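Local coordinates for protein design 2L4HC2_11 (Synthetic construct, PDB 5J2L) that self-assembles as a de novo designed homodimer of helical hairpins whose specificity is mediated by modular hydrogen-bond networks, at the interface of chains A and B. Sequence-based numbering; all coordinates share one arbitrary frame. Chains: chain A/B, protein design 2L4HC2_11.

Contact 1: the interface of chains A and B. Residues chain A 67-68, 71; chain B 11, 14-15, 18, 74.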
# COMPACT_ATOMS: atom_id res chain seq x y z
N LEU A 67 3.49 -3.93 -8.52
CA LEU A 67 4.90 -4.05 -8.20
C LEU A 67 5.34 -5.49 -8.38
O LEU A 67 6.47 -5.74 -8.80
CB LEU A 67 5.20 -3.56 -6.78
CG LEU A 67 5.00 -2.06 -6.57
CD1 LEU A 67 5.30 -1.71 -5.12
CD2 LEU A 67 5.86 -1.31 -7.56
N ARG A 68 4.45 -6.44 -8.06
CA ARG A 68 4.74 -7.85 -8.21
C ARG A 68 5.05 -8.15 -9.68
O ARG A 68 6.01 -8.87 -9.98
CB ARG A 68 3.59 -8.69 -7.68
CG ARG A 68 3.78 -10.20 -7.68
CD ARG A 68 2.64 -10.89 -7.01
NE ARG A 68 2.54 -10.48 -5.60
CZ ARG A 68 3.29 -10.97 -4.58
NH1 ARG A 68 4.17 -11.93 -4.79
NH2 ARG A 68 3.19 -10.50 -3.35
N ILE A 71 8.45 -6.74 -10.67
CA ILE A 71 9.49 -7.62 -10.15
C ILE A 71 9.66 -8.85 -11.03
O ILE A 71 10.79 -9.22 -11.34
CB ILE A 71 9.22 -8.00 -8.69
CG1 ILE A 71 9.41 -6.75 -7.81
CG2 ILE A 71 10.14 -9.14 -8.28
CD1 ILE A 71 8.90 -6.91 -6.40
N LEU B 11 16.64 -7.43 -5.66
CA LEU B 11 15.36 -7.83 -6.22
C LEU B 11 14.73 -8.83 -5.26
O LEU B 11 13.52 -8.81 -5.02
CB LEU B 11 15.55 -8.43 -7.63
CG LEU B 11 14.26 -8.67 -8.44
CD1 LEU B 11 13.56 -7.33 -8.65
CD2 LEU B 11 14.59 -9.32 -9.78
N ALA B 14 13.32 -6.92 -2.43
CA ALA B 14 12.05 -6.31 -2.83
C ALA B 14 10.92 -7.32 -2.77
O ALA B 14 9.83 -7.02 -2.28
CB ALA B 14 12.16 -5.71 -4.24
N GLN B 15 11.17 -8.52 -3.28
CA GLN B 15 10.17 -9.57 -3.28
C GLN B 15 9.77 -9.98 -1.87
O GLN B 15 8.58 -10.11 -1.57
CB GLN B 15 10.66 -10.78 -4.06
CG GLN B 15 9.68 -11.93 -4.11
CD GLN B 15 8.42 -11.62 -4.87
OE1 GLN B 15 8.44 -11.14 -6.01
NE2 GLN B 15 7.29 -11.92 -4.24
N LEU B 18 7.71 -7.22 -0.28
CA LEU B 18 6.41 -7.07 -0.89
C LEU B 18 5.48 -8.14 -0.31
O LEU B 18 4.32 -7.86 -0.02
CB LEU B 18 6.49 -7.19 -2.42
CG LEU B 18 5.19 -6.86 -3.19
CD1 LEU B 18 4.83 -5.40 -2.95
CD2 LEU B 18 5.37 -7.13 -4.68
N LEU B 74 13.46 -0.61 -6.46
CA LEU B 74 13.31 -1.14 -7.81
C LEU B 74 13.87 -0.14 -8.82
O LEU B 74 14.48 -0.54 -9.82
CB LEU B 74 11.85 -1.46 -8.11
CG LEU B 74 11.25 -2.62 -7.31
CD1 LEU B 74 9.76 -2.73 -7.64
CD2 LEU B 74 11.98 -3.91 -7.62
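A knob-into-hole layer of the four-helix bundle forms where A:Ile71, on helix 46-80 of chain A, enters a four-residue hole on helix 7-41 of chain B lined by B:Leu11, B:Ala14, B:Gln15 and B:Leu18. A:Ile71 loses more surface to the partner (91 Å²) than any other residue of the patch, and its branches go to different neighbours. CG2 lies 3.9 Å from B:Leu11 CD1, the two side chains sliding past each other in opposite directions. CD1, at the end of the longer branch, meets B:Leu18 CD2 at 3.9 Å and B:Ala14 CB at 4.1 Å. From the second helix of chain B, B:Leu74 comes in roughly at right angles and sets CD2 3.8 Å from A:Ile71 CG1. B:Leu18 CD2 also packs against the start of A:Arg68, 3.7 Å from its CA, and lies over one face of the guanidinium, offset toward the rim. At the border of the apolar layer, A:Arg68 bends at chi3 (-62°) and brings NH1 to 3.2 Å from B:Gln15 NE2, with the guanidinium and amide planes 57° apart. As modelled both nitrogens are donors, so this pair is not a hydrogen bond; an amide turned over would present its oxygen instead. B:Gln15 is itself folded at chi2 (66°), which lays OE1 3.5 Å from A:Ile71 CG2. The layer thus fastens one helix of chain A to both helices of chain B, apolar within and polar at the margin.

Contact 2: the interface of chains A and B. Residues chain A 32, 56-57, 60; chain B 25, 28, 60, 63-64.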
# COMPACT_ATOMS: atom_id res chain seq x y z
N LEU A 32 -4.85 9.36 3.16
CA LEU A 32 -4.83 8.93 4.56
C LEU A 32 -4.79 10.13 5.51
O LEU A 32 -5.43 10.10 6.57
CB LEU A 32 -3.68 7.94 4.80
CG LEU A 32 -3.91 6.52 4.20
CD1 LEU A 32 -2.61 5.72 4.24
CD2 LEU A 32 -4.99 5.81 5.01
N ILE A 56 -8.87 2.81 0.35
CA ILE A 56 -7.41 2.89 0.45
C ILE A 56 -6.80 1.51 0.37
O ILE A 56 -5.80 1.31 -0.31
CB ILE A 56 -6.90 3.55 1.76
CG1 ILE A 56 -7.29 5.02 1.85
CG2 ILE A 56 -5.38 3.40 1.83
CD1 ILE A 56 -6.67 5.88 0.77
N ILE A 57 -7.41 0.55 1.04
CA ILE A 57 -6.85 -0.78 1.02
C ILE A 57 -6.85 -1.33 -0.39
O ILE A 57 -5.85 -1.90 -0.84
CB ILE A 57 -7.58 -1.71 2.00
CG1 ILE A 57 -7.27 -1.27 3.44
CG2 ILE A 57 -7.20 -3.16 1.77
CD1 ILE A 57 -8.14 -1.92 4.49
N LEU A 60 -4.00 0.08 -2.25
CA LEU A 60 -2.72 -0.50 -1.87
C LEU A 60 -2.55 -1.87 -2.49
O LEU A 60 -1.47 -2.21 -2.96
CB LEU A 60 -2.56 -0.59 -0.34
CG LEU A 60 -2.34 0.73 0.40
CD1 LEU A 60 -2.42 0.48 1.91
CD2 LEU A 60 -0.98 1.28 0.03
N THR B 25 -1.11 -6.05 5.03
CA THR B 25 -2.27 -5.31 4.53
C THR B 25 -3.53 -6.15 4.65
O THR B 25 -4.58 -5.63 5.02
CB THR B 25 -2.04 -4.81 3.08
OG1 THR B 25 -0.93 -3.91 3.04
CG2 THR B 25 -3.28 -4.10 2.55
N ILE B 28 -4.80 -5.94 8.03
CA ILE B 28 -5.44 -4.67 8.30
C ILE B 28 -6.87 -4.72 7.78
O ILE B 28 -7.80 -4.26 8.44
CB ILE B 28 -4.66 -3.50 7.70
CG1 ILE B 28 -3.29 -3.38 8.36
CG2 ILE B 28 -5.46 -2.22 7.90
CD1 ILE B 28 -2.33 -2.47 7.61
N LEU B 60 -2.09 1.64 7.91
CA LEU B 60 -2.10 1.81 6.46
C LEU B 60 -1.01 2.79 6.02
O LEU B 60 -0.39 2.60 4.98
CB LEU B 60 -3.48 2.25 5.97
CG LEU B 60 -4.57 1.18 6.08
CD1 LEU B 60 -5.92 1.79 5.71
CD2 LEU B 60 -4.22 0.01 5.15
N GLN B 63 2.06 0.77 5.81
CA GLN B 63 2.10 -0.08 4.64
C GLN B 63 2.40 0.74 3.38
O GLN B 63 3.14 0.29 2.50
CB GLN B 63 0.79 -0.85 4.50
CG GLN B 63 0.58 -1.85 5.62
CD GLN B 63 1.66 -2.90 5.67
OE1 GLN B 63 2.03 -3.49 4.65
NE2 GLN B 63 2.17 -3.15 6.87
N SER B 64 1.85 1.95 3.31
CA SER B 64 2.07 2.83 2.16
C SER B 64 3.55 3.15 2.05
O SER B 64 4.13 3.13 0.96
CB SER B 64 1.22 4.08 2.29
OG SER B 64 1.37 4.90 1.17
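A:Leu60 and B:Leu60, the same residue in the two copies, meet between the paired 46-80 helices, their side chains crossing at a slant with A:Leu60 CD1 3.7 Å from B:Leu60 CD2. The contact is apolar and belongs to the core of the dimer's four-helix bundle. The two leucines have different neighbours: B:Leu60 packs against A:Ile57 and A:Leu32, whereas A:Leu60 turns its other methyl, CD2, toward the backbone of B:Ser64, 4.0 Å from CA.

Around B:Leu60 the packing comes from both helices of chain A. A:Ile57 crosses it at about a right angle and lays CG1 3.7 Å from B:Leu60 CD2 and 4.0 Å from CD1, facing the fork between the two methyls. A:Leu32, on helix 7-41, also approaches at about a right angle from the other side; its CD1 lies 4.0 Å from B:Leu60 CB and also touches the backbone carbonyl of that residue. In A:Leu32, CG stands opposite the carbonyl carbon (chi1 -73°), which directs both methyls at B:Leu60, CD2 meeting CB as well. Cutting A:Leu32 back to an alanine would probably leave a gap beside B:Leu60 CB, letting that leucine turn more freely and weakening the tie between helix 7-41 of chain A and chain B.

A lighter apolar contact lies on the far side of A:Ile57, where the side chains of A:Ile57 and B:Thr25 run past each other in opposite directions, with 20 Å² of the threonine hidden by chain A.

Polar groups border this core. Within chain B the B:Thr25 hydroxyl makes a weak hydrogen bond to OE1, the side-chain carbonyl of B:Gln63, which may help tie the two helices of that hairpin. That threonine offers its methyl to the partner, CG2 lying 4.1 Å from A:Ile57 CG2.

About 17 Å separates the centres of contact 1 and contact 2, which lie along the same bundle and share no residue. In both, helix 46-80 of chain A packs against both helices of chain B; contact 2 also draws in helix 7-41 of chain A. Contact 1 lies nearer the chain termini, and contact 2 nearer the middle, where equivalent residues of the two copies meet. Taken together they hold the hairpins side by side over several helical turns. Because the interface departs from exact two-fold symmetry, equivalent residues need not pack identically in both copies.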